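Local coordinates for outer membrane protein (Tpn50) (Borrelia burgdorferi, PDB 3OON) that probably binds peptidoglycan through its C-terminal OmpA-like domain, the part seen here, and so may link the outer membrane to the cell wall, at residues 9-14 / 118-123. Residue numbers count along the deposited sequence, not the author numbering.
Sequences NNKGIN and EITILN
An antiparallel strand pairing joins the second and last strands of this OmpA-like domain's mixed sheet: the start of strand 12-20, just after the tight turn from strand 4-9, lies beside the end of strand 114-122, which also pairs with strand 51-55. The axes of residues 12-14 and 118-122 run at 159°, with a closest approach of 4.4 Å. Ile-13 and Ile-121 form the hydrogen-bonded pair, Ile-13 N to Ile-121 O at 3.0 Å and Ile-121 N to Ile-13 O at 2.8 Å; Gly-12/Leu-122 and Asn-14/Thr-120 are the flanking non-hydrogen-bonded pairs. Asn-123 N to Lys-11 O (3.2 Å) extends the ladder. In the turn, Asn-9 (chi1 p) directs OD1 to Lys-11 N at 2.8 Å, an Asx turn, and Asn-9 N binds Gly-12 O at 2.8 Å. Gly-12, at phi/psi 150/-146, brings CA to 3.2 Å from Ile-121 O, where a CB would clash. Both isoleucines adopt mt rotamers on one face, Ile-13 CB to Ile-121 CB 4.2 Å, and pack on Phe-46; Asn-14 OD1 and Thr-120 OG1 lie 3.3 Å apart on the other. One water donates to Asn-10 O (2.5 Å) and weakly to Asn-123 OD1 (3.3 Å). Backbone bonding thus sets the register, while the two faces differ in chemistry, one apolar, one more polar.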
ATOM      1  N   ASN A   9      -4.434   8.900   6.858  1.00 38.87           N
ATOM      2  CA  ASN A   9      -4.577  10.284   7.292  1.00 40.82           C
ATOM      3  C   ASN A   9      -5.918  10.503   7.982  1.00 41.96           C
ATOM      4  O   ASN A   9      -6.659   9.543   8.242  1.00 42.00           O
ATOM      5  CB  ASN A   9      -4.298  11.285   6.149  1.00 40.42           C
ATOM      6  CG  ASN A   9      -5.265  11.160   4.987  1.00 40.40           C
ATOM      7  OD1 ASN A   9      -6.398  10.716   5.143  1.00 40.42           O
ATOM      8  ND2 ASN A   9      -4.820  11.581   3.809  1.00 40.95           N
ATOM      9  N   ASN A  10      -6.215  11.751   8.315  1.00 43.49           N
ATOM     10  CA  ASN A  10      -7.475  12.104   8.960  1.00 44.71           C
ATOM     11  C   ASN A  10      -8.706  11.836   8.083  1.00 43.94           C
ATOM     12  O   ASN A  10      -9.820  11.697   8.603  1.00 44.52           O
ATOM     13  CB  ASN A  10      -7.435  13.570   9.393  1.00 46.05           C
ATOM     14  CG  ASN A  10      -6.961  14.484   8.284  1.00 47.52           C
ATOM     15  OD1 ASN A  10      -7.720  14.820   7.381  1.00 49.98           O
ATOM     16  ND2 ASN A  10      -5.698  14.882   8.341  1.00 49.17           N
ATOM     17  N   LYS A  11      -8.496  11.756   6.763  1.00 42.37           N
ATOM     18  CA  LYS A  11      -9.577  11.530   5.785  1.00 41.07           C
ATOM     19  C   LYS A  11      -9.899  10.051   5.554  1.00 39.62           C
ATOM     20  O   LYS A  11     -11.011   9.701   5.144  1.00 39.21           O
ATOM     21  CB  LYS A  11      -9.223  12.173   4.441  1.00 41.17           C
ATOM     22  CG  LYS A  11      -8.946  13.671   4.499  1.00 42.78           C
ATOM     23  CD  LYS A  11      -8.266  14.168   3.219  1.00 44.20           C
ATOM     24  CE  LYS A  11      -9.267  14.382   2.102  1.00 44.08           C
ATOM     25  NZ  LYS A  11      -8.742  15.275   1.039  1.00 44.30           N
ATOM     26  N   GLY A  12      -8.914   9.192   5.803  1.00 37.85           N
ATOM     27  CA  GLY A  12      -9.041   7.760   5.552  1.00 35.70           C
ATOM     28  C   GLY A  12      -7.701   7.135   5.207  1.00 33.85           C
ATOM     29  O   GLY A  12      -6.655   7.542   5.723  1.00 34.25           O
ATOM     30  N   ILE A  13      -7.737   6.137   4.334  1.00 31.71           N
ATOM     31  CA  ILE A  13      -6.525   5.453   3.916  1.00 29.69           C
ATOM     32  C   ILE A  13      -6.143   5.984   2.538  1.00 28.08           C
ATOM     33  O   ILE A  13      -6.863   5.770   1.564  1.00 26.86           O
ATOM     34  CB  ILE A  13      -6.730   3.915   3.873  1.00 29.88           C
ATOM     35  CG1 ILE A  13      -7.164   3.381   5.245  1.00 31.62           C
ATOM     36  CG2 ILE A  13      -5.459   3.222   3.396  1.00 29.47           C
ATOM     37  CD1 ILE A  13      -7.609   1.918   5.233  1.00 31.76           C
ATOM     38  N   ASN A  14      -5.003   6.673   2.464  1.00 26.74           N
ATOM     39  CA  ASN A  14      -4.506   7.253   1.215  1.00 26.08           C
ATOM     40  C   ASN A  14      -3.690   6.243   0.395  1.00 24.97           C
ATOM     41  O   ASN A  14      -2.762   5.611   0.915  1.00 24.94           O
ATOM     42  CB  ASN A  14      -3.637   8.480   1.531  1.00 26.70           C
ATOM     43  CG  ASN A  14      -3.287   9.292   0.305  1.00 28.42           C
ATOM     44  OD1 ASN A  14      -4.049  10.176  -0.123  1.00 33.35           O
ATOM     45  ND2 ASN A  14      -2.126   9.033  -0.249  1.00 28.87           N
ATOM     46  N   GLU A 118      -3.993  10.113  -6.523  1.00 26.90           N
ATOM     47  CA  GLU A 118      -4.228   9.632  -5.187  1.00 26.12           C
ATOM     48  C   GLU A 118      -5.647   9.142  -5.155  1.00 24.40           C
ATOM     49  O   GLU A 118      -6.526   9.725  -5.804  1.00 24.19           O
ATOM     50  CB  GLU A 118      -4.035  10.729  -4.142  1.00 26.91           C
ATOM     51  CG  GLU A 118      -2.596  11.190  -3.972  1.00 29.31           C
ATOM     52  CD  GLU A 118      -2.282  12.403  -4.826  1.00 32.81           C
ATOM     53  OE1 GLU A 118      -3.116  13.350  -4.850  1.00 34.01           O
ATOM     54  OE2 GLU A 118      -1.207  12.404  -5.470  1.00 35.21           O
ATOM     55  N   ILE A 119      -5.857   8.062  -4.418  1.00 23.19           N
ATOM     56  CA  ILE A 119      -7.189   7.590  -4.108  1.00 22.63           C
ATOM     57  C   ILE A 119      -7.261   7.415  -2.595  1.00 23.50           C
ATOM     58  O   ILE A 119      -6.408   6.741  -1.990  1.00 25.27           O
ATOM     59  CB  ILE A 119      -7.499   6.259  -4.795  1.00 22.72           C
ATOM     60  CG1 ILE A 119      -7.515   6.422  -6.318  1.00 22.75           C
ATOM     61  CG2 ILE A 119      -8.851   5.717  -4.310  1.00 22.34           C
ATOM     62  CD1 ILE A 119      -7.713   5.119  -7.097  1.00 24.27           C
ATOM     63  N   THR A 120      -8.257   8.029  -1.975  1.00 23.70           N
ATOM     64  CA  THR A 120      -8.448   7.890  -0.535  1.00 24.69           C
ATOM     65  C   THR A 120      -9.675   7.036  -0.231  1.00 24.83           C
ATOM     66  O   THR A 120     -10.771   7.328  -0.709  1.00 24.87           O
ATOM     67  CB  THR A 120      -8.549   9.259   0.149  1.00 24.99           C
ATOM     68  OG1 THR A 120      -7.361  10.013  -0.134  1.00 26.20           O
ATOM     69  CG2 THR A 120      -8.681   9.113   1.670  1.00 26.48           C
ATOM     70  N   ILE A 121      -9.476   5.980   0.552  1.00 25.37           N
ATOM     71  CA  ILE A 121     -10.596   5.187   1.051  1.00 26.72           C
ATOM     72  C   ILE A 121     -11.139   5.970   2.231  1.00 28.44           C
ATOM     73  O   ILE A 121     -10.506   6.041   3.290  1.00 29.13           O
ATOM     74  CB  ILE A 121     -10.181   3.765   1.468  1.00 26.12           C
ATOM     75  CG1 ILE A 121      -9.465   3.061   0.307  1.00 26.14           C
ATOM     76  CG2 ILE A 121     -11.417   2.959   1.892  1.00 27.40           C
ATOM     77  CD1 ILE A 121      -8.765   1.759   0.703  1.00 27.54           C
ATOM     78  N   LEU A 122     -12.289   6.605   2.021  1.00 30.31           N
ATOM     79  CA  LEU A 122     -12.839   7.539   2.999  1.00 32.55           C
ATOM     80  C   LEU A 122     -13.441   6.803   4.177  1.00 34.79           C
ATOM     81  O   LEU A 122     -14.121   5.791   4.007  1.00 35.12           O
ATOM     82  CB  LEU A 122     -13.889   8.451   2.352  1.00 32.45           C
ATOM     83  CG  LEU A 122     -13.420   9.297   1.165  1.00 31.43           C
ATOM     84  CD1 LEU A 122     -14.611   9.987   0.526  1.00 31.52           C
ATOM     85  CD2 LEU A 122     -12.333  10.321   1.575  1.00 31.89           C
ATOM     86  N   ASN A 123     -13.182   7.329   5.366  1.00 37.70           N
ATOM     87  CA  ASN A 123     -13.670   6.744   6.611  1.00 40.60           C
ATOM     88  C   ASN A 123     -15.175   6.493   6.647  1.00 41.78           C
ATOM     89  O   ASN A 123     -15.612   5.358   6.886  1.00 43.46           O
ATOM     90  CB  ASN A 123     -13.251   7.616   7.788  1.00 41.95           C
ATOM     91  CG  ASN A 123     -12.002   7.107   8.462  1.00 44.35           C
ATOM     92  OD1 ASN A 123     -10.908   7.631   8.247  1.00 46.46           O
ATOM     93  ND2 ASN A 123     -12.157   6.071   9.287  1.00 47.63           N
TER
HETATM   94  O   HOH W   1     -12.080  10.705   8.798  1.00 56.93           O